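Local coordinates for protein ATP-citrate lyase beta-subunit (PDB 6HXJ) that probably catalyses, as the beta subunit of ATP-citrate lyase, the ATP- and CoA-dependent cleavage of citrate to oxaloacetate and acetyl-CoA, at residues 302-307 with 337-342; 313-318 with 352-357; 330-335 with 364-369. All blocks are in the same frame, centred on the assembly; numbering follows the deposited sequence.

Interaction 1: residues 302-307 with 337-342; sequences ALTETI and NGFRES
Two donors from one residue grip Gly338 O: the backbone N of Ser342 closes the helical turn, and Ser342 OG folds back to the same oxygen at 2.6 Å, nearly along the C=O axis (168°). This carbonyl lies where helices 297-309 and 328-344, neighbours on one face of a flavodoxin-like alpha/beta sheet, run in roughly the same direction, 37° apart. No hydrogen bond joins the two segments. Gly338 is the close point, its CA 5.1 Å from that of Glu305, and a CB there would run into Thr304 CB. The Glu305 side chain, extended beyond CG, reaches across Gly338 until OE2 lies 3.5 Å from Glu341 CG. Glu341 bends at chi2 to bring its own carboxylate over, so the two groups stack with planes 6° apart and Glu305 OE1 3.7 Å from Glu341 OE1. Such like charges would probably repel; long, weak ion pairs to Arg309 (from Glu305) and Lys345 (from Glu341) may ease this. On the buried side Thr304 turns OG1 back to Val300 O. That leaves its CG2, anti to the backbone N, against the Phe339 ring, 3.6 Å from CD1 and 3.7 Å from CE1.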
ATOM      1  N   ALA A 302     -14.053  48.112  -7.480  1.00 98.26           N
ATOM      2  CA  ALA A 302     -15.270  48.378  -8.238  1.00 97.67           C
ATOM      3  C   ALA A 302     -15.869  49.715  -7.779  1.00 98.35           C
ATOM      4  O   ALA A 302     -16.220  50.563  -8.615  1.00 96.20           O
ATOM      5  CB  ALA A 302     -16.262  47.243  -8.021  1.00 98.74           C
ATOM      6  N   LEU A 303     -15.902  49.917  -6.424  1.00 93.61           N
ATOM      7  CA  LEU A 303     -16.425  51.127  -5.782  1.00 92.22           C
ATOM      8  C   LEU A 303     -15.574  52.353  -6.098  1.00 93.81           C
ATOM      9  O   LEU A 303     -16.127  53.393  -6.463  1.00 92.69           O
ATOM     10  CB  LEU A 303     -16.582  50.930  -4.270  1.00 90.15           C
ATOM     11  CG  LEU A 303     -17.439  51.981  -3.490  1.00 94.11           C
ATOM     12  CD1 LEU A 303     -18.755  52.332  -4.208  1.00 96.45           C
ATOM     13  CD2 LEU A 303     -17.766  51.493  -2.110  1.00 93.91           C
ATOM     14  N   THR A 304     -14.232  52.209  -5.993  1.00 90.03           N
ATOM     15  CA  THR A 304     -13.244  53.251  -6.295  1.00 90.51           C
ATOM     16  C   THR A 304     -13.430  53.716  -7.725  1.00 98.26           C
ATOM     17  O   THR A 304     -13.558  54.915  -7.938  1.00 99.26           O
ATOM     18  CB  THR A 304     -11.798  52.740  -6.046  1.00 99.26           C
ATOM     19  OG1 THR A 304     -11.690  52.250  -4.716  1.00100.59           O
ATOM     20  CG2 THR A 304     -10.735  53.799  -6.291  1.00 98.15           C
ATOM     21  N   GLU A 305     -13.485  52.768  -8.684  1.00 96.93           N
ATOM     22  CA  GLU A 305     -13.646  53.013 -10.114  1.00 99.83           C
ATOM     23  C   GLU A 305     -14.889  53.854 -10.418  1.00104.13           C
ATOM     24  O   GLU A 305     -14.769  54.874 -11.101  1.00106.12           O
ATOM     25  CB  GLU A 305     -13.601  51.699 -10.895  1.00103.25           C
ATOM     26  CG  GLU A 305     -12.158  51.257 -11.087  1.00113.82           C
ATOM     27  CD  GLU A 305     -11.919  49.925 -11.774  1.00139.80           C
ATOM     28  OE1 GLU A 305     -12.709  49.560 -12.676  1.00141.80           O
ATOM     29  OE2 GLU A 305     -10.899  49.274 -11.446  1.00127.99           O
ATOM     30  N   THR A 306     -16.038  53.490  -9.816  1.00 98.73           N
ATOM     31  CA  THR A 306     -17.324  54.187  -9.938  1.00 99.15           C
ATOM     32  C   THR A 306     -17.208  55.667  -9.497  1.00103.09           C
ATOM     33  O   THR A 306     -17.707  56.559 -10.195  1.00102.85           O
ATOM     34  CB  THR A 306     -18.386  53.438  -9.084  1.00104.29           C
ATOM     35  OG1 THR A 306     -18.380  52.045  -9.380  1.00105.26           O
ATOM     36  CG2 THR A 306     -19.794  53.991  -9.243  1.00103.01           C
ATOM     37  N   ILE A 307     -16.537  55.906  -8.343  1.00 99.16           N
ATOM     38  CA  ILE A 307     -16.345  57.232  -7.741  1.00 98.83           C
ATOM     39  C   ILE A 307     -15.494  58.138  -8.648  1.00108.31           C
ATOM     40  O   ILE A 307     -15.793  59.323  -8.797  1.00108.62           O
ATOM     41  CB  ILE A 307     -15.818  57.098  -6.289  1.00 98.55           C
ATOM     42  CG1 ILE A 307     -16.956  56.543  -5.413  1.00 97.32           C
ATOM     43  CG2 ILE A 307     -15.337  58.450  -5.698  1.00 98.26           C
ATOM     44  CD1 ILE A 307     -16.526  55.774  -4.276  1.00103.05           C
ATOM     45  N   ASN A 337      -5.521  49.998  -6.950  1.00107.71           N
ATOM     46  CA  ASN A 337      -5.775  49.383  -8.260  1.00110.47           C
ATOM     47  C   ASN A 337      -6.828  50.154  -9.066  1.00113.55           C
ATOM     48  O   ASN A 337      -6.562  50.509 -10.217  1.00117.38           O
ATOM     49  CB  ASN A 337      -6.088  47.906  -8.118  1.00111.46           C
ATOM     50  CG  ASN A 337      -4.804  47.139  -7.993  1.00131.50           C
ATOM     51  OD1 ASN A 337      -3.928  47.217  -8.876  1.00127.14           O
ATOM     52  ND2 ASN A 337      -4.613  46.483  -6.846  1.00119.52           N
ATOM     53  N   GLY A 338      -7.922  50.529  -8.407  1.00105.22           N
ATOM     54  CA  GLY A 338      -8.984  51.334  -8.996  1.00104.78           C
ATOM     55  C   GLY A 338      -8.574  52.761  -9.313  1.00108.44           C
ATOM     56  O   GLY A 338      -9.146  53.368 -10.217  1.00108.78           O
ATOM     57  N   PHE A 339      -7.600  53.321  -8.563  1.00103.68           N
ATOM     58  CA  PHE A 339      -7.072  54.669  -8.818  1.00104.28           C
ATOM     59  C   PHE A 339      -6.153  54.650 -10.029  1.00110.05           C
ATOM     60  O   PHE A 339      -6.180  55.582 -10.824  1.00112.11           O
ATOM     61  CB  PHE A 339      -6.311  55.216  -7.602  1.00105.03           C
ATOM     62  CG  PHE A 339      -7.132  55.928  -6.555  1.00104.07           C
ATOM     63  CD1 PHE A 339      -8.367  56.497  -6.876  1.00107.14           C
ATOM     64  CD2 PHE A 339      -6.648  56.090  -5.270  1.00104.67           C
ATOM     65  CE1 PHE A 339      -9.124  57.159  -5.910  1.00106.18           C
ATOM     66  CE2 PHE A 339      -7.397  56.775  -4.308  1.00106.30           C
ATOM     67  CZ  PHE A 339      -8.635  57.297  -4.633  1.00104.13           C
ATOM     68  N   ARG A 340      -5.346  53.581 -10.163  1.00105.37           N
ATOM     69  CA  ARG A 340      -4.428  53.334 -11.263  1.00107.47           C
ATOM     70  C   ARG A 340      -5.217  53.086 -12.548  1.00115.12           C
ATOM     71  O   ARG A 340      -4.849  53.611 -13.609  1.00118.33           O
ATOM     72  CB  ARG A 340      -3.547  52.118 -10.933  1.00102.92           C
ATOM     73  CG  ARG A 340      -2.456  52.391  -9.900  1.00 99.01           C
ATOM     74  CD  ARG A 340      -1.254  51.492 -10.071  1.00105.65           C
ATOM     75  NE  ARG A 340      -1.128  50.359  -9.147  1.00111.90           N
ATOM     76  CZ  ARG A 340      -0.230  50.279  -8.167  1.00123.92           C
ATOM     77  NH1 ARG A 340       0.550  51.316  -7.884  1.00103.11           N
ATOM     78  NH2 ARG A 340      -0.175  49.199  -7.398  1.00111.30           N
ATOM     79  N   GLU A 341      -6.317  52.304 -12.437  1.00111.21           N
ATOM     80  CA  GLU A 341      -7.219  51.965 -13.543  1.00114.07           C
ATOM     81  C   GLU A 341      -7.918  53.227 -14.088  1.00118.32           C
ATOM     82  O   GLU A 341      -8.025  53.434 -15.291  1.00120.67           O
ATOM     83  CB  GLU A 341      -8.255  50.917 -13.073  1.00114.25           C
ATOM     84  CG  GLU A 341      -8.902  50.112 -14.197  1.00133.01           C
ATOM     85  CD  GLU A 341     -10.086  50.694 -14.962  1.00162.06           C
ATOM     86  OE1 GLU A 341     -10.564  51.801 -14.613  1.00152.16           O
ATOM     87  OE2 GLU A 341     -10.552  50.016 -15.908  1.00159.95           O
ATOM     88  N   SER A 342      -8.356  54.071 -13.179  1.00113.42           N
ATOM     89  CA  SER A 342      -9.057  55.306 -13.475  1.00114.17           C
ATOM     90  C   SER A 342      -8.121  56.371 -14.045  1.00120.68           C
ATOM     91  O   SER A 342      -8.537  57.116 -14.927  1.00121.77           O
ATOM     92  CB  SER A 342      -9.743  55.821 -12.215  1.00114.49           C
ATOM     93  OG  SER A 342     -10.657  54.860 -11.710  1.00119.56           O
TER

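Interaction 2: residues 313-318 with 352-357; sequences IKHIIV and KIWVRR
The beta-alpha-beta unit made of strand 315-318, helix 328-344 and strand 352-356 brings its two strands together here, as adjacent parallel strands of the flavodoxin-like sheet. Their axes run 4.7 Å apart at 17°, and the ladder switches partner at each step, as parallel strands do. Ile316 N gives to Lys352 O at 2.9 Å, while Ile316 O takes the N-H of Trp354 at 2.7 Å, almost straight along the C=O axis. Val318 repeats the pattern: its N reaches Trp354 O at 2.7 Å, and its O accepts from Arg356 N at 3.1 Å, in the carbonyl plane. A weak bond from Lys352 N to Lys314 O starts the series.

On one face His315 and Trp354 stand side by side, each with CG beside its backbone N. His315 ND1 comes to the indole edge, in the plane of the ring, 3.1 Å from Trp354 NE1; the two ring planes are turned 49° apart. Ile317 CD1 approaches the same indole obliquely, 3.7 Å from Trp354 CD1. The other face is aliphatic: Ile316 and Ile353 lie alongside each other, CD1 of the first 3.5 Å from CG1 of the second, and Val318 sets CG2 on Ile353 CG2 and its CB against Val355 CG2.

At the C-terminal end Arg356 NH1 bonds to Gly320 O and salt-bridges an acidic side chain of a neighbouring subunit, and Arg357 NH1 donates to a bound citrate, probably from the crystallisation liquor. Strands 261-266 and 378-382 flank the pair, His380 of the latter stacking on Trp354; helix 391-397 packs on the Ile317 and Trp354 face, helix 328-344 on the Ile316 and Val318 face.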
ATOM      1  N   ILE A 313     -15.700  66.371 -10.405  1.00109.65           N
ATOM      2  CA  ILE A 313     -15.266  66.186  -9.026  1.00105.60           C
ATOM      3  C   ILE A 313     -13.871  66.803  -8.847  1.00108.65           C
ATOM      4  O   ILE A 313     -12.974  66.572  -9.660  1.00109.32           O
ATOM      5  CB  ILE A 313     -15.402  64.729  -8.515  1.00105.15           C
ATOM      6  CG1 ILE A 313     -14.514  63.733  -9.283  1.00105.08           C
ATOM      7  CG2 ILE A 313     -16.863  64.300  -8.531  1.00105.19           C
ATOM      8  CD1 ILE A 313     -14.272  62.430  -8.562  1.00109.12           C
ATOM      9  N   LYS A 314     -13.697  67.615  -7.807  1.00104.27           N
ATOM     10  CA  LYS A 314     -12.423  68.298  -7.574  1.00105.67           C
ATOM     11  C   LYS A 314     -11.496  67.557  -6.597  1.00108.02           C
ATOM     12  O   LYS A 314     -10.294  67.504  -6.851  1.00107.86           O
ATOM     13  CB  LYS A 314     -12.642  69.771  -7.151  1.00109.70           C
ATOM     14  CG  LYS A 314     -13.002  70.688  -8.321  1.00117.60           C
ATOM     15  CD  LYS A 314     -14.066  71.736  -7.969  1.00123.61           C
ATOM     16  CE  LYS A 314     -13.606  73.170  -8.150  1.00129.69           C
ATOM     17  NZ  LYS A 314     -13.442  73.554  -9.581  1.00135.35           N
ATOM     18  N   HIS A 315     -12.039  67.014  -5.474  1.00103.28           N
ATOM     19  CA  HIS A 315     -11.284  66.283  -4.436  1.00101.02           C
ATOM     20  C   HIS A 315     -11.886  64.912  -4.246  1.00 99.75           C
ATOM     21  O   HIS A 315     -13.079  64.732  -4.488  1.00 97.16           O
ATOM     22  CB  HIS A 315     -11.324  67.031  -3.070  1.00102.34           C
ATOM     23  CG  HIS A 315     -10.993  68.484  -3.171  1.00109.94           C
ATOM     24  ND1 HIS A 315      -9.679  68.920  -3.230  1.00114.53           N
ATOM     25  CD2 HIS A 315     -11.818  69.550  -3.319  1.00113.62           C
ATOM     26  CE1 HIS A 315      -9.745  70.237  -3.369  1.00117.00           C
ATOM     27  NE2 HIS A 315     -11.009  70.662  -3.426  1.00117.03           N
ATOM     28  N   ILE A 316     -11.079  63.955  -3.765  1.00 96.19           N
ATOM     29  CA  ILE A 316     -11.555  62.616  -3.373  1.00 94.30           C
ATOM     30  C   ILE A 316     -11.230  62.477  -1.874  1.00 98.36           C
ATOM     31  O   ILE A 316     -10.085  62.719  -1.478  1.00 98.70           O
ATOM     32  CB  ILE A 316     -10.976  61.400  -4.188  1.00 97.30           C
ATOM     33  CG1 ILE A 316     -11.108  61.559  -5.726  1.00 98.67           C
ATOM     34  CG2 ILE A 316     -11.596  60.045  -3.723  1.00 96.73           C
ATOM     35  CD1 ILE A 316     -10.207  60.631  -6.514  1.00 91.05           C
ATOM     36  N   ILE A 317     -12.254  62.134  -1.050  1.00 93.63           N
ATOM     37  CA  ILE A 317     -12.070  61.936   0.378  1.00 92.12           C
ATOM     38  C   ILE A 317     -12.069  60.449   0.665  1.00 95.14           C
ATOM     39  O   ILE A 317     -13.121  59.805   0.688  1.00 93.05           O
ATOM     40  CB  ILE A 317     -13.059  62.744   1.283  1.00 95.38           C
ATOM     41  CG1 ILE A 317     -13.101  64.261   0.950  1.00 97.70           C
ATOM     42  CG2 ILE A 317     -12.788  62.520   2.778  1.00 94.89           C
ATOM     43  CD1 ILE A 317     -11.796  65.046   0.977  1.00103.74           C
ATOM     44  N   VAL A 318     -10.858  59.906   0.850  1.00 92.84           N
ATOM     45  CA  VAL A 318     -10.622  58.503   1.165  1.00 91.01           C
ATOM     46  C   VAL A 318     -10.408  58.485   2.672  1.00 95.18           C
ATOM     47  O   VAL A 318      -9.270  58.472   3.152  1.00 96.81           O
ATOM     48  CB  VAL A 318      -9.430  57.899   0.351  1.00 96.14           C
ATOM     49  CG1 VAL A 318      -9.302  56.401   0.589  1.00 94.42           C
ATOM     50  CG2 VAL A 318      -9.581  58.177  -1.140  1.00 97.81           C
ATOM     51  N   LYS A 352      -7.288  66.093  -6.629  1.00111.09           N
ATOM     52  CA  LYS A 352      -6.442  65.875  -5.462  1.00110.14           C
ATOM     53  C   LYS A 352      -7.141  64.793  -4.632  1.00111.64           C
ATOM     54  O   LYS A 352      -8.367  64.806  -4.505  1.00109.86           O
ATOM     55  CB  LYS A 352      -6.266  67.183  -4.652  1.00113.63           C
ATOM     56  CG  LYS A 352      -5.528  68.279  -5.419  1.00121.91           C
ATOM     57  CD  LYS A 352      -5.585  69.634  -4.731  1.00129.45           C
ATOM     58  CE  LYS A 352      -4.953  70.728  -5.566  1.00137.61           C
ATOM     59  NZ  LYS A 352      -3.467  70.726  -5.471  1.00144.31           N
ATOM     60  N   ILE A 353      -6.382  63.834  -4.116  1.00107.63           N
ATOM     61  CA  ILE A 353      -6.909  62.750  -3.286  1.00104.53           C
ATOM     62  C   ILE A 353      -6.471  63.039  -1.848  1.00110.09           C
ATOM     63  O   ILE A 353      -5.314  63.403  -1.624  1.00111.44           O
ATOM     64  CB  ILE A 353      -6.451  61.335  -3.805  1.00106.47           C
ATOM     65  CG1 ILE A 353      -6.961  61.081  -5.252  1.00107.37           C
ATOM     66  CG2 ILE A 353      -6.920  60.208  -2.876  1.00103.60           C
ATOM     67  CD1 ILE A 353      -6.313  59.960  -6.029  1.00108.49           C
ATOM     68  N   TRP A 354      -7.411  62.906  -0.880  1.00105.61           N
ATOM     69  CA  TRP A 354      -7.177  63.119   0.554  1.00104.42           C
ATOM     70  C   TRP A 354      -7.411  61.810   1.289  1.00102.20           C
ATOM     71  O   TRP A 354      -8.525  61.282   1.278  1.00 99.66           O
ATOM     72  CB  TRP A 354      -8.080  64.240   1.101  1.00104.43           C
ATOM     73  CG  TRP A 354      -7.952  65.536   0.355  1.00109.20           C
ATOM     74  CD1 TRP A 354      -8.663  65.934  -0.742  1.00112.92           C
ATOM     75  CD2 TRP A 354      -7.009  66.574   0.620  1.00112.77           C
ATOM     76  NE1 TRP A 354      -8.241  67.171  -1.158  1.00116.02           N
ATOM     77  CE2 TRP A 354      -7.230  67.595  -0.336  1.00119.47           C
ATOM     78  CE3 TRP A 354      -6.021  66.765   1.606  1.00115.78           C
ATOM     79  CZ2 TRP A 354      -6.487  68.783  -0.348  1.00122.90           C
ATOM     80  CZ3 TRP A 354      -5.284  67.939   1.594  1.00121.55           C
ATOM     81  CH2 TRP A 354      -5.520  68.935   0.627  1.00124.77           C
ATOM     82  N   VAL A 355      -6.349  61.265   1.887  1.00 96.74           N
ATOM     83  CA  VAL A 355      -6.383  59.994   2.594  1.00 93.41           C
ATOM     84  C   VAL A 355      -6.157  60.199   4.091  1.00 96.80           C
ATOM     85  O   VAL A 355      -5.211  60.884   4.494  1.00 98.33           O
ATOM     86  CB  VAL A 355      -5.380  58.962   1.983  1.00 96.66           C
ATOM     87  CG1 VAL A 355      -5.491  57.599   2.658  1.00 93.61           C
ATOM     88  CG2 VAL A 355      -5.589  58.812   0.487  1.00 97.29           C
ATOM     89  N   ARG A 356      -7.042  59.614   4.903  1.00 89.98           N
ATOM     90  CA  ARG A 356      -6.937  59.577   6.365  1.00 88.69           C
ATOM     91  C   ARG A 356      -7.563  58.261   6.788  1.00 89.52           C
ATOM     92  O   ARG A 356      -8.755  58.037   6.554  1.00 88.37           O
ATOM     93  CB  ARG A 356      -7.595  60.789   7.065  1.00 86.94           C
ATOM     94  CG  ARG A 356      -7.278  60.894   8.557  1.00 90.91           C
ATOM     95  CD  ARG A 356      -8.260  60.096   9.395  1.00 93.97           C
ATOM     96  NE  ARG A 356      -7.980  60.195  10.823  1.00 88.17           N
ATOM     97  CZ  ARG A 356      -8.487  59.388  11.745  1.00 93.69           C
ATOM     98  NH1 ARG A 356      -9.300  58.391  11.395  1.00 85.64           N
ATOM     99  NH2 ARG A 356      -8.174  59.556  13.022  1.00 77.87           N
ATOM    100  N   ARG A 357      -6.764  57.379   7.379  1.00 83.76           N
ATOM    101  CA  ARG A 357      -7.232  56.065   7.757  1.00 80.62           C
ATOM    102  C   ARG A 357      -6.398  55.431   8.891  1.00 85.35           C
ATOM    103  O   ARG A 357      -5.233  55.776   9.117  1.00 86.54           O
ATOM    104  CB  ARG A 357      -7.255  55.164   6.504  1.00 78.11           C
ATOM    105  CG  ARG A 357      -7.893  53.779   6.643  1.00 85.47           C
ATOM    106  CD  ARG A 357      -9.378  53.801   6.937  1.00 85.83           C
ATOM    107  NE  ARG A 357      -9.981  52.483   6.724  1.00 90.88           N
ATOM    108  CZ  ARG A 357     -10.875  51.918   7.532  1.00101.44           C
ATOM    109  NH1 ARG A 357     -11.288  52.551   8.628  1.00 68.08           N
ATOM    110  NH2 ARG A 357     -11.374  50.717   7.247  1.00 99.52           N
TER

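Interaction 3: residues 330-335 with 364-369; sequences ATFSGI and QGLAAI
Phe332 leaves its helix with CB directed at the neighbouring helix, 4.0 Å from Gly365 O. One bond further on, CG keeps about the same distance from that oxygen, and CD2 closes on it to 3.3 Å, so the carbonyl lies at the ring edge, in the ring plane. Gly365 O also accepts the N-H of Ile369 within its own helix. Farther along the ring, CE2 meets two branched side chains, Ile369 CG2 at 3.8 Å and Leu366 CD1 at 3.9 Å, both approaching obliquely. Ile369 can offer that methyl because its CG1 is anti to the backbone N (chi1 -160°), which places CG2 in the crowded position between N and the carbonyl carbon. Helices 328-344 and 362-371, successive helices on one face of the flavodoxin-like sheet, thus lie almost parallel, 18° apart, with Gly365 CA 5.6 Å from Phe332 CA. At the tip CZ reaches Arg357 CB, in the loop after strand 352-356. An alanine at Phe332 would remove the whole ring and would probably leave Leu366, Ile369 and Arg357 less firmly packed. One turn on, Ile335 CG2 touches Ile369 CD1 at 4.2 Å.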
ATOM      1  N   ALA A 330      -5.300  45.329   2.353  1.00 91.06           N
ATOM      2  CA  ALA A 330      -6.135  44.679   1.336  1.00 91.38           C
ATOM      3  C   ALA A 330      -7.074  45.674   0.679  1.00 94.65           C
ATOM      4  O   ALA A 330      -7.073  45.809  -0.528  1.00 95.46           O
ATOM      5  CB  ALA A 330      -6.936  43.558   1.968  1.00 91.37           C
ATOM      6  N   THR A 331      -7.848  46.395   1.482  1.00 91.71           N
ATOM      7  CA  THR A 331      -8.800  47.384   0.980  1.00 91.64           C
ATOM      8  C   THR A 331      -8.117  48.534   0.264  1.00 98.85           C
ATOM      9  O   THR A 331      -8.662  49.007  -0.729  1.00 99.42           O
ATOM     10  CB  THR A 331      -9.771  47.876   2.049  1.00 84.59           C
ATOM     11  OG1 THR A 331      -9.066  48.238   3.224  1.00 81.05           O
ATOM     12  CG2 THR A 331     -10.882  46.863   2.365  1.00 76.75           C
ATOM     13  N   PHE A 332      -6.937  48.976   0.741  1.00 96.88           N
ATOM     14  CA  PHE A 332      -6.178  50.029   0.086  1.00100.18           C
ATOM     15  C   PHE A 332      -5.580  49.531  -1.191  1.00105.67           C
ATOM     16  O   PHE A 332      -5.444  50.344  -2.089  1.00107.69           O
ATOM     17  CB  PHE A 332      -5.120  50.684   0.986  1.00103.76           C
ATOM     18  CG  PHE A 332      -5.629  51.888   1.740  1.00106.34           C
ATOM     19  CD1 PHE A 332      -6.993  52.049   1.995  1.00108.88           C
ATOM     20  CD2 PHE A 332      -4.755  52.875   2.178  1.00111.11           C
ATOM     21  CE1 PHE A 332      -7.471  53.179   2.659  1.00109.13           C
ATOM     22  CE2 PHE A 332      -5.234  53.996   2.869  1.00114.00           C
ATOM     23  CZ  PHE A 332      -6.590  54.138   3.106  1.00110.00           C
ATOM     24  N   SER A 333      -5.289  48.219  -1.339  1.00100.92           N
ATOM     25  CA  SER A 333      -4.794  47.705  -2.624  1.00102.56           C
ATOM     26  C   SER A 333      -5.896  47.767  -3.708  1.00105.60           C
ATOM     27  O   SER A 333      -5.606  48.108  -4.863  1.00108.77           O
ATOM     28  CB  SER A 333      -4.211  46.300  -2.473  1.00106.70           C
ATOM     29  OG  SER A 333      -5.187  45.271  -2.574  1.00115.07           O
ATOM     30  N   GLY A 334      -7.140  47.502  -3.300  1.00 97.65           N
ATOM     31  CA  GLY A 334      -8.308  47.576  -4.170  1.00 96.93           C
ATOM     32  C   GLY A 334      -8.554  49.008  -4.599  1.00 99.11           C
ATOM     33  O   GLY A 334      -8.867  49.244  -5.753  1.00100.15           O
ATOM     34  N   ILE A 335      -8.360  49.990  -3.662  1.00 94.48           N
ATOM     35  CA  ILE A 335      -8.481  51.452  -3.877  1.00 94.60           C
ATOM     36  C   ILE A 335      -7.378  51.917  -4.820  1.00100.75           C
ATOM     37  O   ILE A 335      -7.660  52.645  -5.769  1.00101.03           O
ATOM     38  CB  ILE A 335      -8.522  52.316  -2.545  1.00 95.40           C
ATOM     39  CG1 ILE A 335      -9.770  52.006  -1.698  1.00 93.23           C
ATOM     40  CG2 ILE A 335      -8.459  53.843  -2.834  1.00 95.66           C
ATOM     41  CD1 ILE A 335      -9.774  52.579  -0.288  1.00 94.38           C
ATOM     42  N   GLN A 364       1.396  49.420   6.330  1.00100.25           N
ATOM     43  CA  GLN A 364       1.556  48.857   4.986  1.00100.92           C
ATOM     44  C   GLN A 364       0.616  49.481   3.948  1.00103.30           C
ATOM     45  O   GLN A 364       1.088  49.833   2.876  1.00104.46           O
ATOM     46  CB  GLN A 364       1.411  47.331   4.984  1.00101.64           C
ATOM     47  CG  GLN A 364       2.456  46.586   5.804  1.00119.29           C
ATOM     48  CD  GLN A 364       1.873  46.032   7.076  1.00140.36           C
ATOM     49  OE1 GLN A 364       1.372  46.767   7.946  1.00130.79           O
ATOM     50  NE2 GLN A 364       1.945  44.712   7.212  1.00140.47           N
ATOM     51  N   GLY A 365      -0.683  49.600   4.244  1.00 97.00           N
ATOM     52  CA  GLY A 365      -1.654  50.194   3.327  1.00 96.06           C
ATOM     53  C   GLY A 365      -1.410  51.674   3.091  1.00102.17           C
ATOM     54  O   GLY A 365      -1.507  52.138   1.946  1.00103.53           O
ATOM     55  N   LEU A 366      -1.082  52.437   4.187  1.00 98.17           N
ATOM     56  CA  LEU A 366      -0.803  53.878   4.100  1.00 99.42           C
ATOM     57  C   LEU A 366       0.474  54.148   3.320  1.00106.99           C
ATOM     58  O   LEU A 366       0.518  55.117   2.572  1.00108.69           O
ATOM     59  CB  LEU A 366      -0.785  54.587   5.470  1.00 99.18           C
ATOM     60  CG  LEU A 366      -2.104  55.162   6.083  1.00101.18           C
ATOM     61  CD1 LEU A 366      -3.245  54.158   6.177  1.00 99.42           C
ATOM     62  CD2 LEU A 366      -1.837  55.777   7.415  1.00101.92           C
ATOM     63  N   ALA A 367       1.498  53.283   3.470  1.00104.63           N
ATOM     64  CA  ALA A 367       2.771  53.368   2.737  1.00107.83           C
ATOM     65  C   ALA A 367       2.541  53.087   1.250  1.00112.27           C
ATOM     66  O   ALA A 367       3.101  53.778   0.401  1.00115.71           O
ATOM     67  CB  ALA A 367       3.778  52.388   3.316  1.00109.67           C
ATOM     68  N   ALA A 368       1.680  52.104   0.936  1.00106.04           N
ATOM     69  CA  ALA A 368       1.304  51.733  -0.427  1.00105.81           C
ATOM     70  C   ALA A 368       0.556  52.881  -1.130  1.00111.47           C
ATOM     71  O   ALA A 368       0.827  53.167  -2.293  1.00115.13           O
ATOM     72  CB  ALA A 368       0.457  50.480  -0.404  1.00103.90           C
ATOM     73  N   ILE A 369      -0.327  53.571  -0.412  1.00106.20           N
ATOM     74  CA  ILE A 369      -1.097  54.690  -0.946  1.00106.35           C
ATOM     75  C   ILE A 369      -0.223  55.979  -1.150  1.00112.83           C
ATOM     76  O   ILE A 369      -0.442  56.701  -2.117  1.00113.15           O
ATOM     77  CB  ILE A 369      -2.382  54.899  -0.071  1.00106.40           C
ATOM     78  CG1 ILE A 369      -3.488  55.704  -0.815  1.00106.37           C
ATOM     79  CG2 ILE A 369      -2.143  55.475   1.309  1.00105.85           C
ATOM     80  CD1 ILE A 369      -4.552  54.923  -1.570  1.00106.26           C
TER

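In the fold
All three interactions lie within the citrate-binding region of the chain, their centres 13 to 14 Å apart. Along the chain their segments interleave: 302-307, 313-318, 330-335, 337-342, 352-357, 364-369. Interaction 2 joins two adjacent parallel strands of the sheet, flanked by strands 261-266 and 378-382, and interactions 1 and 3 seat successive helices on one of its faces. Helix 328-344 is common to both, meeting helix 297-309 near its C-terminal half and helix 362-371 near its N-terminal half. It also grips the sheet: the Phe339 ring of interaction 1 packs on Ile316, Val318 and Ile353, and Phe332 of interaction 3 lies on Val355. Helix-helix and strand contacts thus form one continuous core.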